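Local coordinates for protein putative transcriptional regulator, IclR family (Arthrobacter aurescens, PDB 3OBF) that probably acts as a DNA-binding transcriptional regulator of the IclR family, of which this chain is the C-terminal, GAF-related domain, at residues P11-L16 with A137-P142; T23-V28 with S34-Q39; S62-F67 with E96-R101. All blocks are in the same frame, centred on the assembly; numbering follows the deposited sequence. Where two conformers were deposited one is given.

How the contacts relate
All three contacts belong to the IclR C-terminal domain and meet around its antiparallel sheet, in which strand 24-29 lies between strands 34-40 and 135-144. Contact 1 lays helix 3-20 on strand 135-144 and closes a long loop of chain; contacts 2 and 3 follow one another inside that loop. Contact 2 is the hairpin 24-29/34-40, its centre about 8 Å from that of contact 1, with backbone hydrogen bonds joining Ser138 to Met27 and Leu140 to Ala25. Contact 3 joins helices 62-69 and 92-108, its centre about 20 Å from contact 1 and 18 Å from contact 2. Though on the opposite side of the chain's centre, it still touches the sheet through helix 62-69.

Contact 1 (P11-L16 with A137-P142)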
ATOM      1  N   PRO A  11       0.338 -14.112  10.338  1.00 27.75           N
ATOM      2  CA  PRO A  11       1.681 -14.447  10.840  1.00 28.20           C
ATOM      3  C   PRO A  11       2.759 -13.662  10.121  1.00 28.29           C
ATOM      4  O   PRO A  11       3.837 -13.402  10.700  1.00 27.93           O
ATOM      5  CB  PRO A  11       1.870 -15.923  10.474  1.00 28.97           C
ATOM      6  CG  PRO A  11       0.509 -16.442  10.120  1.00 29.50           C
ATOM      7  CD  PRO A  11      -0.329 -15.263   9.708  1.00 27.59           C
ATOM      8  N   VAL A  12       2.493 -13.337   8.854  1.00 27.13           N
ATOM      9  CA  VAL A  12       3.485 -12.662   8.041  1.00 26.80           C
ATOM     10  C   VAL A  12       3.564 -11.178   8.502  1.00 26.07           C
ATOM     11  O   VAL A  12       4.643 -10.608   8.591  1.00 25.69           O
ATOM     12  CB  VAL A  12       3.167 -12.796   6.524  1.00 27.01           C
ATOM     13  CG1 VAL A  12       4.072 -11.903   5.689  1.00 28.15           C
ATOM     14  CG2 VAL A  12       3.294 -14.251   6.044  1.00 26.82           C
ATOM     15  N   LEU A  13       2.432 -10.581   8.836  1.00 24.99           N
ATOM     16  CA  LEU A  13       2.455  -9.174   9.348  1.00 25.48           C
ATOM     17  C   LEU A  13       3.129  -9.124  10.707  1.00 26.41           C
ATOM     18  O   LEU A  13       3.871  -8.198  10.979  1.00 26.32           O
ATOM     19  CB  LEU A  13       1.052  -8.564   9.476  1.00 23.81           C
ATOM     20  CG  LEU A  13       0.135  -8.429   8.264  1.00 25.83           C
ATOM     21  CD1 LEU A  13      -1.267  -8.001   8.734  1.00 24.12           C
ATOM     22  CD2 LEU A  13       0.695  -7.443   7.192  1.00 26.09           C
ATOM     23  N   ARG A  14       2.878 -10.130  11.549  1.00 28.37           N
ATOM     24  CA  ARG A  14       3.466 -10.147  12.899  1.00 31.13           C
ATOM     25  C   ARG A  14       5.005 -10.204  12.778  1.00 31.61           C
ATOM     26  O   ARG A  14       5.705  -9.428  13.407  1.00 31.74           O
ATOM     27  CB  ARG A  14       2.903 -11.307  13.758  1.00 32.15           C
ATOM     28  CG  ARG A  14       3.451 -11.332  15.215  1.00 37.46           C
ATOM     29  CD  ARG A  14       3.139 -12.657  15.944  1.00 47.65           C
ATOM     30  NE  ARG A  14       2.905 -13.758  14.990  1.00 53.88           N
ATOM     31  CZ  ARG A  14       2.426 -14.957  15.311  1.00 56.98           C
ATOM     32  NH1 ARG A  14       2.130 -15.254  16.575  1.00 59.83           N
ATOM     33  NH2 ARG A  14       2.251 -15.868  14.365  1.00 57.98           N
ATOM     34  N   GLU A  15       5.490 -11.098  11.922  1.00 32.05           N
ATOM     35  CA  GLU A  15       6.897 -11.246  11.619  1.00 33.03           C
ATOM     36  C   GLU A  15       7.476  -9.940  11.047  1.00 32.04           C
ATOM     37  O   GLU A  15       8.607  -9.557  11.367  1.00 32.01           O
ATOM     38  CB  GLU A  15       7.052 -12.429  10.643  1.00 34.89           C
ATOM     39  CG  GLU A  15       8.486 -12.818  10.125  1.00 40.27           C
ATOM     40  CD  GLU A  15       8.429 -13.886   8.962  1.00 46.81           C
ATOM     41  OE1 GLU A  15       7.554 -13.769   8.032  1.00 48.30           O
ATOM     42  OE2 GLU A  15       9.257 -14.845   8.968  1.00 49.46           O
ATOM     43  N   LEU A  16       6.716  -9.262  10.188  1.00 30.08           N
ATOM     44  CA  LEU A  16       7.220  -8.071   9.554  1.00 29.05           C
ATOM     45  C   LEU A  16       7.421  -6.912  10.550  1.00 30.18           C
ATOM     46  O   LEU A  16       8.400  -6.149  10.461  1.00 29.59           O
ATOM     47  CB  LEU A  16       6.286  -7.652   8.425  1.00 28.39           C
ATOM     48  CG  LEU A  16       6.616  -6.378   7.632  1.00 26.07           C
ATOM     49  CD1 LEU A  16       7.961  -6.563   6.923  1.00 23.33           C
ATOM     50  CD2 LEU A  16       5.450  -5.991   6.602  1.00 21.54           C
ATOM     51  N   ALA A 137      -5.144  -7.738  -2.445  1.00 26.72           N
ATOM     52  CA  ALA A 137      -4.870  -7.021  -1.224  1.00 25.44           C
ATOM     53  C   ALA A 137      -3.545  -6.340  -1.412  1.00 25.05           C
ATOM     54  O   ALA A 137      -2.881  -6.527  -2.428  1.00 25.63           O
ATOM     55  CB  ALA A 137      -4.816  -7.990  -0.026  1.00 24.91           C
ATOM     56  N   SER A 138      -3.144  -5.556  -0.430  1.00 24.56           N
ATOM     57  CA  SER A 138      -1.779  -5.133  -0.377  1.00 24.66           C
ATOM     58  C   SER A 138      -1.262  -5.071   1.038  1.00 24.25           C
ATOM     59  O   SER A 138      -2.027  -4.940   1.982  1.00 25.31           O
ATOM     60  CB  SER A 138      -1.585  -3.818  -1.128  1.00 24.79           C
ATOM     61  OG  SER A 138      -1.751  -2.727  -0.311  1.00 28.33           O
ATOM     62  N   VAL A 139       0.050  -5.195   1.186  1.00 24.15           N
ATOM     63  CA  VAL A 139       0.676  -5.006   2.492  1.00 23.94           C
ATOM     64  C   VAL A 139       1.201  -3.567   2.598  1.00 23.90           C
ATOM     65  O   VAL A 139       1.834  -3.073   1.657  1.00 23.52           O
ATOM     66  CB  VAL A 139       1.810  -6.020   2.684  1.00 24.21           C
ATOM     67  CG1 VAL A 139       2.594  -5.736   4.034  1.00 23.99           C
ATOM     68  CG2 VAL A 139       1.234  -7.473   2.622  1.00 23.51           C
ATOM     69  N   LEU A 140       0.907  -2.906   3.721  1.00 23.48           N
ATOM     70  CA  LEU A 140       1.319  -1.534   3.970  1.00 23.74           C
ATOM     71  C   LEU A 140       2.231  -1.466   5.211  1.00 23.98           C
ATOM     72  O   LEU A 140       1.947  -2.104   6.230  1.00 22.76           O
ATOM     73  CB  LEU A 140       0.080  -0.642   4.177  1.00 24.35           C
ATOM     74  CG  LEU A 140       0.212   0.801   4.734  1.00 25.25           C
ATOM     75  CD1 LEU A 140       0.958   1.712   3.762  1.00 25.58           C
ATOM     76  CD2 LEU A 140      -1.174   1.435   5.150  1.00 25.32           C
ATOM     77  N   ILE A 141       3.325  -0.703   5.100  1.00 24.35           N
ATOM     78  CA  ILE A 141       4.111  -0.314   6.246  1.00 24.58           C
ATOM     79  C   ILE A 141       3.998   1.203   6.349  1.00 26.11           C
ATOM     80  O   ILE A 141       4.622   1.934   5.564  1.00 26.55           O
ATOM     81  CB  ILE A 141       5.627  -0.742   6.163  1.00 25.08           C
ATOM     82  CG1 ILE A 141       5.791  -2.267   5.963  1.00 23.59           C
ATOM     83  CG2 ILE A 141       6.372  -0.277   7.453  1.00 23.75           C
ATOM     84  CD1 ILE A 141       7.266  -2.717   5.751  1.00 24.70           C
ATOM     85  N   PRO A 142       3.168   1.695   7.283  1.00 26.95           N
ATOM     86  CA  PRO A 142       3.207   3.138   7.571  1.00 28.19           C
ATOM     87  C   PRO A 142       4.195   3.445   8.701  1.00 29.76           C
ATOM     88  O   PRO A 142       4.396   2.609   9.563  1.00 30.91           O
ATOM     89  CB  PRO A 142       1.787   3.421   8.020  1.00 28.04           C
ATOM     90  CG  PRO A 142       1.341   2.037   8.752  1.00 27.51           C
ATOM     91  CD  PRO A 142       2.217   0.961   8.148  1.00 26.76           C
TER
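Leu16 swings CG anti to its backbone N (chi1 178°), and Ile141 turns CG1 anti to its own carbonyl carbon (chi1 -57°), which brings the two aliphatic chains together between helix and strand. They meet at a slant: CD2 of Leu16 lies 3.8 Å from CG1 of Ile141, and Ile141 CD1 reaches both methyls of the leucine. The same Leu16 CD2 also touches Val139 CG1, at 3.8 Å, so one methyl bridges two strand residues. Leu13, one turn earlier on the helix, adds a looser contact from CD2 to Val139 CG1 at 4.1 Å, the two side chains sliding past each other in opposite directions. Beta-branched valine and isoleucine suit the strand, while the leucines, branched one carbon further out, bring their methyls to meet them across axes 10.8 Å apart and 20° from parallel. Cutting Leu16 back to an alanine removes the CD2 methyl that meets both Val139 and Ile141, and would probably leave a gap in front of them. The contact is apolar, and all four touching residues are buried. Helix 150-170 packs beside it, with Ala163 on Leu16 and Cys160 on Ile141, and Leu13 extends to Glu38 and Ile40 of strand 34-40. Strand 135-144 itself runs between strands 24-29 and 121-129, to which its backbone is hydrogen-bonded.

Contact 2 (T23-V28 with S34-Q39); sequences TSALMV and SMCVEQ
A beta hairpin with a classic bulge pairs strand 24-29 with strand 34-40 in the antiparallel sheet of this GAF-related domain. Val37 and Glu38 both face Leu26, so the register slips by one residue. Leu26 N donates to Glu38 O at 2.7 Å, while Leu26 O accepts from Val37 N at 2.9 Å, both bonds nearly straight. Val28 and Met35 form the next hydrogen-bonded pair, exchanging N-H and C=O in both directions. Val37, a bulge residue, spreads its two methyls against Leu26 and Val28: CG2 meets Leu26 CD2 at 3.9 Å, and CG1 sits tightly against Val28 CG2 at 3.5 Å, the two valines crossing at about a right angle. Selenomethionine Met27 lies on the face away from Leu26 and Val28, its flexible chain bent at chi2 (-61°) and chi3 (-73°), and this folds SE over Cys36, 3.7 Å from CB. Small residues, Ala25 and Cys36, suit that face beside the long chain. Helix 62-69 lies against Met27 and Ser34 through Phe67, whereas helix 3-20 touches Leu26 and Glu38 on the other side. At the far end of the pair, Gln39 NE2 hydrogen-bonds the backbone carbonyl of Ala50 and also passes 3.5 Å from the Thr23 methyl CG2.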
ATOM      1  N   THR A  23       4.532  -0.536  12.357  1.00 27.26           N
ATOM      2  CA  THR A  23       3.210  -1.102  12.036  1.00 27.46           C
ATOM      3  C   THR A  23       3.215  -1.819  10.658  1.00 27.02           C
ATOM      4  O   THR A  23       3.843  -1.323   9.730  1.00 26.92           O
ATOM      5  CB  THR A  23       2.192   0.033  12.034  1.00 27.54           C
ATOM      6  OG1 THR A  23       2.200   0.625  13.328  1.00 29.10           O
ATOM      7  CG2 THR A  23       0.770  -0.446  11.666  1.00 26.69           C
ATOM      8  N   SER A  24       2.559  -2.989  10.564  1.00 26.70           N
ATOM      9  CA  SER A  24       2.303  -3.723   9.289  1.00 25.63           C
ATOM     10  C   SER A  24       0.785  -3.839   9.151  1.00 24.74           C
ATOM     11  O   SER A  24       0.102  -4.053  10.147  1.00 24.88           O
ATOM     12  CB  SER A  24       2.794  -5.160   9.346  1.00 24.62           C
ATOM     13  OG  SER A  24       4.107  -5.182   9.797  1.00 30.26           O
ATOM     14  N   ALA A  25       0.264  -3.734   7.933  1.00 23.49           N
ATOM     15  CA  ALA A  25      -1.176  -3.754   7.731  1.00 23.50           C
ATOM     16  C   ALA A  25      -1.517  -4.447   6.442  1.00 23.56           C
ATOM     17  O   ALA A  25      -0.776  -4.349   5.473  1.00 24.16           O
ATOM     18  CB  ALA A  25      -1.726  -2.343   7.704  1.00 23.31           C
ATOM     19  N   LEU A  26      -2.651  -5.137   6.434  1.00 23.61           N
ATOM     20  CA  LEU A  26      -3.190  -5.699   5.242  1.00 24.04           C
ATOM     21  C   LEU A  26      -4.337  -4.778   4.797  1.00 24.74           C
ATOM     22  O   LEU A  26      -5.286  -4.523   5.556  1.00 24.75           O
ATOM     23  CB  LEU A  26      -3.712  -7.123   5.503  1.00 24.15           C
ATOM     24  CG  LEU A  26      -4.272  -7.882   4.271  1.00 24.96           C
ATOM     25  CD1 LEU A  26      -3.118  -8.352   3.359  1.00 26.47           C
ATOM     26  CD2 LEU A  26      -5.141  -9.094   4.658  1.00 24.55           C
HETATM   27  N   MSE A  27      -4.231  -4.286   3.560  1.00 23.80           N
HETATM   28  CA  MSE A  27      -5.233  -3.409   2.985  1.00 23.54           C
HETATM   29  C   MSE A  27      -6.064  -4.157   1.927  1.00 23.52           C
HETATM   30  O   MSE A  27      -5.552  -5.045   1.216  1.00 22.63           O
HETATM   31  CB  MSE A  27      -4.574  -2.190   2.337  1.00 23.26           C
HETATM   32  CG  MSE A  27      -3.438  -1.605   3.118  1.00 25.33           C
HETATM   33 SE   MSE A  27      -4.006  -0.969   4.904  1.00 29.36          SE
HETATM   34  CE  MSE A  27      -4.986   0.606   4.364  1.00 30.21           C
ATOM     35  N   VAL A  28      -7.343  -3.789   1.843  1.00 23.94           N
ATOM     36  CA  VAL A  28      -8.199  -4.199   0.730  1.00 24.55           C
ATOM     37  C   VAL A  28      -8.798  -2.980   0.012  1.00 25.68           C
ATOM     38  O   VAL A  28      -8.887  -1.889   0.576  1.00 25.69           O
ATOM     39  CB  VAL A  28      -9.313  -5.188   1.136  1.00 24.83           C
ATOM     40  CG1 VAL A  28      -8.703  -6.488   1.708  1.00 23.27           C
ATOM     41  CG2 VAL A  28     -10.315  -4.508   2.108  1.00 25.40           C
ATOM     42  N   SER A  34      -8.864   2.515  -0.035  1.00 28.91           N
ATOM     43  CA  SER A  34      -8.088   1.456   0.524  1.00 28.55           C
ATOM     44  C   SER A  34      -8.447   1.346   2.010  1.00 28.39           C
ATOM     45  O   SER A  34      -8.560   2.360   2.699  1.00 28.78           O
ATOM     46  CB  SER A  34      -6.611   1.749   0.311  1.00 28.05           C
ATOM     47  OG  SER A  34      -5.890   0.650   0.765  1.00 27.70           O
HETATM   48  N   MSE A  35      -8.678   0.124   2.498  1.00 28.30           N
HETATM   49  CA  MSE A  35      -9.122  -0.051   3.883  1.00 28.49           C
HETATM   50  C   MSE A  35      -8.244  -1.018   4.640  1.00 26.98           C
HETATM   51  O   MSE A  35      -7.905  -2.085   4.123  1.00 25.89           O
HETATM   52  CB  MSE A  35     -10.601  -0.489   3.962  1.00 29.63           C
HETATM   53  CG  MSE A  35     -11.179  -0.460   5.374  1.00 33.47           C
HETATM   54 SE   MSE A  35     -13.034  -1.034   5.384  1.00 46.76          SE
HETATM   55  CE  MSE A  35     -13.657  -0.395   7.096  1.00 47.44           C
ATOM     56  N   CYS A  36      -7.900  -0.648   5.873  1.00 27.00           N
ATOM     57  CA  CYS A  36      -7.113  -1.529   6.712  1.00 26.59           C
ATOM     58  C   CYS A  36      -8.004  -2.615   7.367  1.00 26.25           C
ATOM     59  O   CYS A  36      -8.953  -2.308   8.093  1.00 26.45           O
ATOM     60  CB  CYS A  36      -6.320  -0.744   7.750  1.00 26.28           C
ATOM     61  SG  CYS A  36      -5.452  -1.881   8.868  1.00 27.62           S
ATOM     62  N   VAL A  37      -7.723  -3.877   7.070  1.00 24.82           N
ATOM     63  CA  VAL A  37      -8.567  -4.954   7.611  1.00 24.81           C
ATOM     64  C   VAL A  37      -7.820  -5.843   8.617  1.00 25.12           C
ATOM     65  O   VAL A  37      -8.439  -6.677   9.261  1.00 26.39           O
ATOM     66  CB  VAL A  37      -9.149  -5.856   6.501  1.00 24.78           C
ATOM     67  CG1 VAL A  37     -10.039  -5.054   5.577  1.00 25.92           C
ATOM     68  CG2 VAL A  37      -8.028  -6.645   5.741  1.00 23.65           C
ATOM     69  N   GLU A  38      -6.499  -5.676   8.717  1.00 24.18           N
ATOM     70  CA  GLU A  38      -5.685  -6.428   9.658  1.00 24.56           C
ATOM     71  C   GLU A  38      -4.367  -5.683   9.842  1.00 24.90           C
ATOM     72  O   GLU A  38      -3.732  -5.291   8.858  1.00 24.74           O
ATOM     73  CB  GLU A  38      -5.412  -7.842   9.128  1.00 24.67           C
ATOM     74  CG  GLU A  38      -4.969  -8.837  10.188  1.00 24.67           C
ATOM     75  CD  GLU A  38      -5.102 -10.280   9.687  1.00 26.17           C
ATOM     76  OE1 GLU A  38      -5.923 -11.015  10.280  1.00 26.86           O
ATOM     77  OE2 GLU A  38      -4.406 -10.666   8.702  1.00 23.72           O
ATOM     78  N   GLN A  39      -3.949  -5.492  11.090  1.00 25.10           N
ATOM     79  CA  GLN A  39      -2.712  -4.773  11.354  1.00 25.64           C
ATOM     80  C   GLN A  39      -2.038  -5.157  12.682  1.00 25.65           C
ATOM     81  O   GLN A  39      -2.696  -5.634  13.615  1.00 25.57           O
ATOM     82  CB  GLN A  39      -2.956  -3.250  11.253  1.00 25.90           C
ATOM     83  CG  GLN A  39      -3.766  -2.661  12.411  1.00 27.08           C
ATOM     84  CD  GLN A  39      -2.874  -2.007  13.454  1.00 29.55           C
ATOM     85  OE1 GLN A  39      -2.594  -2.605  14.483  1.00 30.27           O
ATOM     86  NE2 GLN A  39      -2.412  -0.777  13.181  1.00 30.00           N
TER

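Contact 3 (S62-F67 with E96-R101)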
ATOM      1  N   SER A  62       0.391   5.195  -0.369  0.50 29.66           N
ATOM      2  CA  SER A  62       1.068   4.030  -0.945  0.50 29.24           C
ATOM      3  C   SER A  62       0.102   2.927  -1.323  0.50 27.97           C
ATOM      4  O   SER A  62       0.144   2.383  -2.426  0.50 27.70           O
ATOM      5  CB  SER A  62       2.079   3.473   0.052  0.50 29.38           C
ATOM      6  OG  SER A  62       3.212   4.306   0.091  0.50 32.05           O
ATOM      7  N   SER A  63      -0.739   2.596  -0.355  0.50 26.70           N
ATOM      8  CA  SER A  63      -1.786   1.606  -0.478  0.50 26.09           C
ATOM      9  C   SER A  63      -2.695   1.873  -1.690  0.50 25.42           C
ATOM     10  O   SER A  63      -3.085   0.954  -2.433  0.50 25.28           O
ATOM     11  CB  SER A  63      -2.599   1.689   0.813  0.50 26.34           C
ATOM     12  OG  SER A  63      -3.567   0.694   0.893  0.50 27.94           O
ATOM     13  N   VAL A  64      -3.024   3.143  -1.874  1.00 23.96           N
ATOM     14  CA  VAL A  64      -3.939   3.582  -2.911  1.00 24.54           C
ATOM     15  C   VAL A  64      -3.225   3.445  -4.267  1.00 25.53           C
ATOM     16  O   VAL A  64      -3.832   2.963  -5.234  1.00 26.03           O
ATOM     17  CB  VAL A  64      -4.433   5.019  -2.647  1.00 24.68           C
ATOM     18  CG1 VAL A  64      -5.214   5.577  -3.864  1.00 25.05           C
ATOM     19  CG2 VAL A  64      -5.328   5.023  -1.408  1.00 23.45           C
ATOM     20  N   GLN A  65      -1.933   3.810  -4.314  1.00 25.16           N
ATOM     21  CA  GLN A  65      -1.136   3.676  -5.546  1.00 25.07           C
ATOM     22  C   GLN A  65      -1.134   2.231  -6.030  1.00 25.28           C
ATOM     23  O   GLN A  65      -1.363   1.966  -7.230  1.00 25.66           O
ATOM     24  CB  GLN A  65       0.311   4.121  -5.337  1.00 24.94           C
ATOM     25  CG  GLN A  65       0.517   5.648  -5.206  1.00 26.99           C
ATOM     26  CD  GLN A  65       1.975   6.011  -4.902  1.00 28.86           C
ATOM     27  OE1 GLN A  65       2.882   5.747  -5.715  1.00 30.10           O
ATOM     28  NE2 GLN A  65       2.210   6.606  -3.730  1.00 26.51           N
ATOM     29  N   VAL A  66      -0.870   1.306  -5.101  1.00 24.55           N
ATOM     30  CA  VAL A  66      -0.805  -0.137  -5.415  1.00 24.38           C
ATOM     31  C   VAL A  66      -2.120  -0.612  -6.063  1.00 24.39           C
ATOM     32  O   VAL A  66      -2.109  -1.237  -7.137  1.00 24.12           O
ATOM     33  CB  VAL A  66      -0.506  -0.923  -4.136  1.00 24.22           C
ATOM     34  CG1 VAL A  66      -0.734  -2.402  -4.316  1.00 23.51           C
ATOM     35  CG2 VAL A  66       0.896  -0.650  -3.711  1.00 25.33           C
ATOM     36  N   PHE A  67      -3.250  -0.305  -5.428  1.00 23.12           N
ATOM     37  CA  PHE A  67      -4.518  -0.701  -6.008  1.00 23.93           C
ATOM     38  C   PHE A  67      -4.846  -0.027  -7.346  1.00 24.81           C
ATOM     39  O   PHE A  67      -5.388  -0.656  -8.246  1.00 26.54           O
ATOM     40  CB  PHE A  67      -5.673  -0.505  -5.015  1.00 22.56           C
ATOM     41  CG  PHE A  67      -5.604  -1.418  -3.850  1.00 21.86           C
ATOM     42  CD1 PHE A  67      -5.602  -2.805  -4.035  1.00 20.60           C
ATOM     43  CD2 PHE A  67      -5.524  -0.908  -2.562  1.00 21.47           C
ATOM     44  CE1 PHE A  67      -5.524  -3.681  -2.949  1.00 19.88           C
ATOM     45  CE2 PHE A  67      -5.455  -1.791  -1.455  1.00 22.81           C
ATOM     46  CZ  PHE A  67      -5.469  -3.179  -1.658  1.00 19.29           C
ATOM     47  N   GLU A  96      -0.801  12.034 -16.043  1.00 51.71           N
ATOM     48  CA  GLU A  96       0.169  11.215 -16.759  1.00 52.86           C
ATOM     49  C   GLU A  96       1.385  10.854 -15.892  1.00 51.72           C
ATOM     50  O   GLU A  96       1.843   9.706 -15.917  1.00 51.90           O
ATOM     51  CB  GLU A  96       0.618  11.904 -18.064  1.00 54.50           C
ATOM     52  CG  GLU A  96      -0.476  11.975 -19.156  1.00 59.13           C
ATOM     53  CD  GLU A  96      -1.098  10.598 -19.503  1.00 63.28           C
ATOM     54  OE1 GLU A  96      -0.350   9.591 -19.592  1.00 64.96           O
ATOM     55  OE2 GLU A  96      -2.340  10.522 -19.696  1.00 65.68           O
ATOM     56  N   ALA A  97       1.905  11.822 -15.140  1.00 50.57           N
ATOM     57  CA  ALA A  97       3.002  11.541 -14.209  1.00 49.48           C
ATOM     58  C   ALA A  97       2.557  10.504 -13.174  1.00 47.60           C
ATOM     59  O   ALA A  97       3.320   9.582 -12.831  1.00 47.48           O
ATOM     60  CB  ALA A  97       3.470  12.805 -13.519  1.00 49.83           C
ATOM     61  N   TYR A  98       1.318  10.652 -12.682  1.00 45.19           N
ATOM     62  CA  TYR A  98       0.801   9.759 -11.648  1.00 42.51           C
ATOM     63  C   TYR A  98       0.676   8.338 -12.179  1.00 41.99           C
ATOM     64  O   TYR A  98       1.014   7.387 -11.495  1.00 40.67           O
ATOM     65  CB  TYR A  98      -0.538  10.249 -11.088  1.00 41.43           C
ATOM     66  CG  TYR A  98      -1.065   9.342  -9.997  1.00 38.76           C
ATOM     67  CD1 TYR A  98      -0.591   9.440  -8.679  1.00 35.79           C
ATOM     68  CD2 TYR A  98      -2.020   8.373 -10.278  1.00 36.56           C
ATOM     69  CE1 TYR A  98      -1.071   8.602  -7.682  1.00 33.92           C
ATOM     70  CE2 TYR A  98      -2.504   7.528  -9.285  1.00 34.12           C
ATOM     71  CZ  TYR A  98      -2.022   7.645  -8.000  1.00 32.52           C
ATOM     72  OH  TYR A  98      -2.521   6.821  -7.039  1.00 32.19           O
ATOM     73  N   LEU A  99       0.214   8.221 -13.421  1.00 42.53           N
ATOM     74  CA  LEU A  99       0.099   6.932 -14.103  1.00 42.96           C
ATOM     75  C   LEU A  99       1.457   6.251 -14.284  1.00 43.38           C
ATOM     76  O   LEU A  99       1.544   5.029 -14.148  1.00 43.16           O
ATOM     77  CB  LEU A  99      -0.599   7.084 -15.471  1.00 42.60           C
ATOM     78  CG  LEU A  99      -2.127   7.270 -15.414  1.00 42.84           C
ATOM     79  CD1 LEU A  99      -2.771   7.662 -16.787  1.00 42.19           C
ATOM     80  CD2 LEU A  99      -2.821   6.052 -14.854  1.00 42.33           C
ATOM     81  N   LEU A 100       2.490   7.036 -14.606  1.00 43.97           N
ATOM     82  CA  LEU A 100       3.859   6.518 -14.727  1.00 44.90           C
ATOM     83  C   LEU A 100       4.358   6.092 -13.363  1.00 43.89           C
ATOM     84  O   LEU A 100       4.993   5.043 -13.228  1.00 44.31           O
ATOM     85  CB  LEU A 100       4.803   7.569 -15.332  1.00 46.53           C
ATOM     86  CG  LEU A 100       6.322   7.317 -15.434  1.00 49.74           C
ATOM     87  CD1 LEU A 100       6.687   5.937 -16.025  1.00 53.32           C
ATOM     88  CD2 LEU A 100       7.014   8.404 -16.248  1.00 52.14           C
ATOM     89  N   ARG A 101       4.033   6.889 -12.348  1.00 42.20           N
ATOM     90  CA  ARG A 101       4.398   6.571 -10.973  1.00 40.87           C
ATOM     91  C   ARG A 101       3.806   5.208 -10.545  1.00 39.16           C
ATOM     92  O   ARG A 101       4.430   4.445  -9.813  1.00 39.11           O
ATOM     93  CB  ARG A 101       3.963   7.709 -10.058  1.00 40.72           C
ATOM     94  CG  ARG A 101       4.662   7.757  -8.741  1.00 43.65           C
ATOM     95  CD  ARG A 101       3.800   8.514  -7.726  1.00 44.36           C
ATOM     96  NE  ARG A 101       4.311   8.327  -6.364  1.00 45.21           N
ATOM     97  CZ  ARG A 101       4.933   9.256  -5.639  1.00 42.87           C
ATOM     98  NH1 ARG A 101       5.130  10.475  -6.127  1.00 41.87           N
ATOM     99  NH2 ARG A 101       5.344   8.958  -4.417  1.00 39.92           N
TER
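Gln65 and Arg101 share the one hydrogen bond between the two segments, from Arg101 NE to Gln65 OE1 at 3.0 Å with an angle of 146° at the hydrogen. The oxygen meets the guanidinium at its edge, close to its plane, but the donor stands above the amide's carbonyl plane, the two flat groups being turned 77° apart. Beside this bond, Gln65 CG lies 3.7 Å from Tyr98 OH, where the phenol reaches across to the aliphatic part of the glutamine. The extended arginine and the glutamine together bridge segments 62-67 and 96-101, whose axes are 10.9 Å apart and nearly perpendicular (85°). Further out, backbone carbonyls fix the polar ends: Gln65 NE2 bonds to Leu60 O and Val112 O, Tyr98 OH to Ala59 O, and Arg101 NH2 to Val112 O. The same NH2 makes a salt bridge with Glu116. Glutamine suits its buried place because its amide offers an acceptor to the arginine and donors to the main chain at once. With Glu116 probably offsetting the positive charge, a neutral amide can serve as partner to NE, and Val112 O ties both side chains to strand 111-114.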